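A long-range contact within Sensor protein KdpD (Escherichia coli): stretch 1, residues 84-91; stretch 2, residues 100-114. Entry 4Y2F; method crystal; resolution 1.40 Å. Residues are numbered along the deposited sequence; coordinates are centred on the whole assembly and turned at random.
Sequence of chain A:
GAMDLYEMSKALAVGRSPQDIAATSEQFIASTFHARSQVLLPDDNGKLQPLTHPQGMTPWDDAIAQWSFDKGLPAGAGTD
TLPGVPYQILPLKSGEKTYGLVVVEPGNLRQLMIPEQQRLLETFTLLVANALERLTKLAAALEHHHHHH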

# COMPACT_ATOMS: atom_id res chain seq x y z
N GLY A 84 -21.91 0.64 -19.31
CA GLY A 84 -21.88 1.69 -20.30
C GLY A 84 -21.65 3.09 -19.78
O GLY A 84 -21.62 4.02 -20.58
N VAL A 85 -21.52 3.28 -18.47
CA VAL A 85 -21.31 4.63 -17.92
C VAL A 85 -19.88 5.10 -18.16
O VAL A 85 -18.97 4.27 -18.28
CB VAL A 85 -21.72 4.74 -16.43
CG1 VAL A 85 -23.21 4.45 -16.29
CG2 VAL A 85 -20.91 3.80 -15.56
N PRO A 86 -19.63 6.41 -18.22
CA PRO A 86 -18.28 6.90 -18.53
C PRO A 86 -17.40 7.07 -17.30
O PRO A 86 -16.48 7.90 -17.33
CB PRO A 86 -18.57 8.27 -19.17
CG PRO A 86 -19.76 8.74 -18.40
CD PRO A 86 -20.63 7.49 -18.21
N TYR A 87 -17.65 6.30 -16.25
CA TYR A 87 -16.85 6.39 -15.03
C TYR A 87 -16.75 5.00 -14.42
O TYR A 87 -17.50 4.07 -14.77
CB TYR A 87 -17.48 7.35 -14.01
CG TYR A 87 -18.93 7.05 -13.68
CD1 TYR A 87 -19.26 6.10 -12.73
CD2 TYR A 87 -19.97 7.70 -14.34
CE1 TYR A 87 -20.58 5.80 -12.43
CE2 TYR A 87 -21.29 7.42 -14.04
CZ TYR A 87 -21.59 6.46 -13.09
OH TYR A 87 -22.92 6.15 -12.78
N GLN A 88 -15.81 4.84 -13.50
CA GLN A 88 -15.70 3.63 -12.69
C GLN A 88 -16.09 3.94 -11.25
O GLN A 88 -15.85 5.03 -10.74
CB GLN A 88 -14.27 3.11 -12.69
CG GLN A 88 -13.74 2.80 -14.07
CD GLN A 88 -12.42 2.09 -13.99
OE1 GLN A 88 -11.39 2.71 -13.85
NE2 GLN A 88 -12.46 0.76 -14.06
N ILE A 89 -16.70 2.94 -10.59
CA ILE A 89 -17.00 3.00 -9.17
C ILE A 89 -16.14 1.90 -8.53
O ILE A 89 -16.36 0.71 -8.79
CB ILE A 89 -18.48 2.76 -8.89
CG1 ILE A 89 -19.31 3.89 -9.49
CG2 ILE A 89 -18.72 2.70 -7.40
CD1 ILE A 89 -20.81 3.69 -9.26
N LEU A 90 -15.17 2.30 -7.70
CA LEU A 90 -14.15 1.38 -7.21
C LEU A 90 -14.16 1.30 -5.68
O LEU A 90 -14.00 2.34 -5.01
CB LEU A 90 -12.76 1.78 -7.71
CG LEU A 90 -12.67 1.81 -9.23
CD1 LEU A 90 -11.32 2.38 -9.63
CD2 LEU A 90 -12.86 0.43 -9.83
N PRO A 91 -14.30 0.13 -5.10
CA PRO A 91 -14.19 0.03 -3.64
C PRO A 91 -12.76 0.25 -3.17
O PRO A 91 -11.79 -0.18 -3.79
CB PRO A 91 -14.66 -1.39 -3.34
CG PRO A 91 -14.43 -2.14 -4.60
CD PRO A 91 -14.66 -1.15 -5.72
N GLY A 100 -14.43 2.68 1.87
CA GLY A 100 -14.94 3.81 1.12
C GLY A 100 -14.99 3.42 -0.34
O GLY A 100 -14.78 2.26 -0.70
N LEU A 101 -15.31 4.41 -1.17
CA LEU A 101 -15.32 4.21 -2.61
C LEU A 101 -14.63 5.40 -3.26
O LEU A 101 -14.55 6.49 -2.69
CB LEU A 101 -16.73 4.24 -3.19
CG LEU A 101 -17.78 3.23 -2.80
CD1 LEU A 101 -18.99 3.58 -3.64
CD2 LEU A 101 -17.32 1.82 -3.12
N VAL A 102 -14.13 5.18 -4.47
CA VAL A 102 -13.74 6.30 -5.32
C VAL A 102 -14.48 6.17 -6.65
O VAL A 102 -14.54 5.07 -7.23
CB VAL A 102 -12.21 6.44 -5.46
CG1 VAL A 102 -11.60 5.22 -6.14
CG2 VAL A 102 -11.85 7.74 -6.18
N VAL A 103 -15.09 7.26 -7.08
CA VAL A 103 -15.67 7.35 -8.42
C VAL A 103 -14.64 8.07 -9.28
O VAL A 103 -14.16 9.15 -8.90
CB VAL A 103 -17.00 8.13 -8.39
CG1 VAL A 103 -17.59 8.17 -9.80
CG2 VAL A 103 -17.98 7.47 -7.42
N VAL A 104 -14.25 7.45 -10.39
CA VAL A 104 -13.21 7.98 -11.28
C VAL A 104 -13.81 8.21 -12.66
O VAL A 104 -14.24 7.24 -13.31
CB VAL A 104 -12.01 7.02 -11.37
CG1 VAL A 104 -10.93 7.62 -12.24
CG2 VAL A 104 -11.46 6.71 -9.97
N GLU A 105 -13.81 9.46 -13.11
CA GLU A 105 -14.33 9.82 -14.43
C GLU A 105 -13.20 10.39 -15.27
O GLU A 105 -12.81 11.55 -15.08
CB GLU A 105 -15.46 10.84 -14.30
CG GLU A 105 -16.15 11.04 -15.63
CD GLU A 105 -17.26 12.06 -15.56
OE1 GLU A 105 -17.62 12.51 -14.44
OE2 GLU A 105 -17.78 12.44 -16.64
N PRO A 106 -12.64 9.63 -16.21
CA PRO A 106 -11.47 10.10 -16.96
C PRO A 106 -11.87 11.01 -18.11
O PRO A 106 -12.97 10.92 -18.67
CB PRO A 106 -10.89 8.80 -17.51
CG PRO A 106 -12.09 7.93 -17.75
CD PRO A 106 -13.03 8.25 -16.59
N GLY A 107 -10.92 11.83 -18.54
CA GLY A 107 -11.13 12.59 -19.76
C GLY A 107 -11.21 11.69 -20.98
O GLY A 107 -11.91 12.02 -21.95
N ASN A 108 -10.51 10.56 -20.94
CA ASN A 108 -10.42 9.61 -22.05
C ASN A 108 -10.61 8.22 -21.43
O ASN A 108 -9.69 7.67 -20.82
CB ASN A 108 -9.05 9.79 -22.71
CG ASN A 108 -8.82 8.85 -23.88
OD1 ASN A 108 -9.58 7.91 -24.11
ND2 ASN A 108 -7.75 9.10 -24.63
N LEU A 109 -11.80 7.65 -21.58
CA LEU A 109 -12.09 6.36 -20.97
C LEU A 109 -11.24 5.24 -21.57
O LEU A 109 -10.81 4.34 -20.84
CB LEU A 109 -13.59 6.08 -21.08
CG LEU A 109 -14.11 4.85 -20.34
CD1 LEU A 109 -13.87 4.88 -18.82
CD2 LEU A 109 -15.61 4.70 -20.65
N ARG A 110 -10.95 5.29 -22.88
CA ARG A 110 -10.11 4.26 -23.48
C ARG A 110 -8.72 4.25 -22.87
O ARG A 110 -8.12 3.19 -22.75
CB ARG A 110 -10.03 4.44 -24.99
CG ARG A 110 -11.28 4.05 -25.75
CD ARG A 110 -11.11 4.32 -27.23
NE ARG A 110 -11.35 5.72 -27.57
CZ ARG A 110 -10.39 6.61 -27.84
NH1 ARG A 110 -9.12 6.25 -27.82
NH2 ARG A 110 -10.72 7.86 -28.14
N GLN A 111 -8.22 5.42 -22.47
CA GLN A 111 -6.91 5.50 -21.83
C GLN A 111 -6.96 4.93 -20.42
O GLN A 111 -6.09 4.13 -20.04
CB GLN A 111 -6.48 6.97 -21.82
CG GLN A 111 -5.14 7.24 -21.15
CD GLN A 111 -4.97 8.70 -20.77
OE1 GLN A 111 -5.63 9.19 -19.85
NE2 GLN A 111 -4.11 9.41 -21.48
N LEU A 112 -7.98 5.28 -19.64
CA LEU A 112 -8.08 4.76 -18.28
C LEU A 112 -8.22 3.25 -18.27
O LEU A 112 -7.71 2.58 -17.36
CB LEU A 112 -9.28 5.40 -17.58
CG LEU A 112 -9.52 4.93 -16.14
CD1 LEU A 112 -8.36 5.35 -15.27
CD2 LEU A 112 -10.82 5.47 -15.61
N MET A 113 -8.92 2.69 -19.25
CA MET A 113 -9.23 1.27 -19.27
C MET A 113 -8.12 0.41 -19.85
O MET A 113 -8.25 -0.82 -19.87
CB MET A 113 -10.55 1.02 -20.00
CG MET A 113 -11.77 1.72 -19.36
SD MET A 113 -11.97 1.50 -17.56
CE MET A 113 -12.20 -0.27 -17.47
N ILE A 114 -7.02 1.02 -20.28
CA ILE A 114 -5.83 0.22 -20.65
C ILE A 114 -5.48 -0.68 -19.46
O ILE A 114 -5.40 -0.19 -18.32
CB ILE A 114 -4.65 1.15 -20.97
CG1 ILE A 114 -4.91 1.91 -22.28
CG2 ILE A 114 -3.34 0.34 -21.03
CD1 ILE A 114 -3.87 2.96 -22.59
O HOH W 1 -15.29 9.51 -19.33

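Antiparallel strands illustrate how a polypeptide divides its labour: the backbone fixes the register, and the side chains fill the two faces of the sheet. In KdpD, strand 88-91 runs against strand 100-106 in this way, and together the two stretches bury 688 Å².

Q88 and L90, which have the largest areas covered by the opposite stretch, both sit at hydrogen-bonded positions. Q88 N donates to V104 O and V104 N returns a bond to Q88 O, each at 2.9 Å; L90 N to V102 O and V102 N to L90 O repeat the pattern, also at 2.9 Å. Between these two nearly straight pairs lies the non-hydrogen-bonded bridge of I89 with V103, where the CA atoms draw in to 4.6 Å. P91, which has no amide hydrogen to give, occupies the next non-hydrogen-bonded site, opposite L101, and costs the ladder nothing.

Side chains alternate accordingly. Q88, L90, V102 and V104 share one face, on which L90 CB lies 4.0 Å from V102 CG1 and L90 CD1 4.3 Å from V104 CG2. On the other, I89 CG2 meets L101 CD1 at 3.9 Å, and branched aliphatic chains pack without polar groups to satisfy. Q88 is the polar exception among these residues; it is itself buried. Its trans chi2 carries the amide out from this face, toward L112 and M113, where OE1 lies 3.3 Å from L112 CD2 and NE2 3.6 Å from M113 CE; both amide atoms find hydrogen bonds elsewhere in the structure.

P86, next in covered area, sits exposed before the strand, at the edge of the contact. Its CA lies 4.1 Å from L109 CD2, while a water donates to both P86 O and P106 O, at 2.8 Å each, linking the two backbones just beyond the last direct pair.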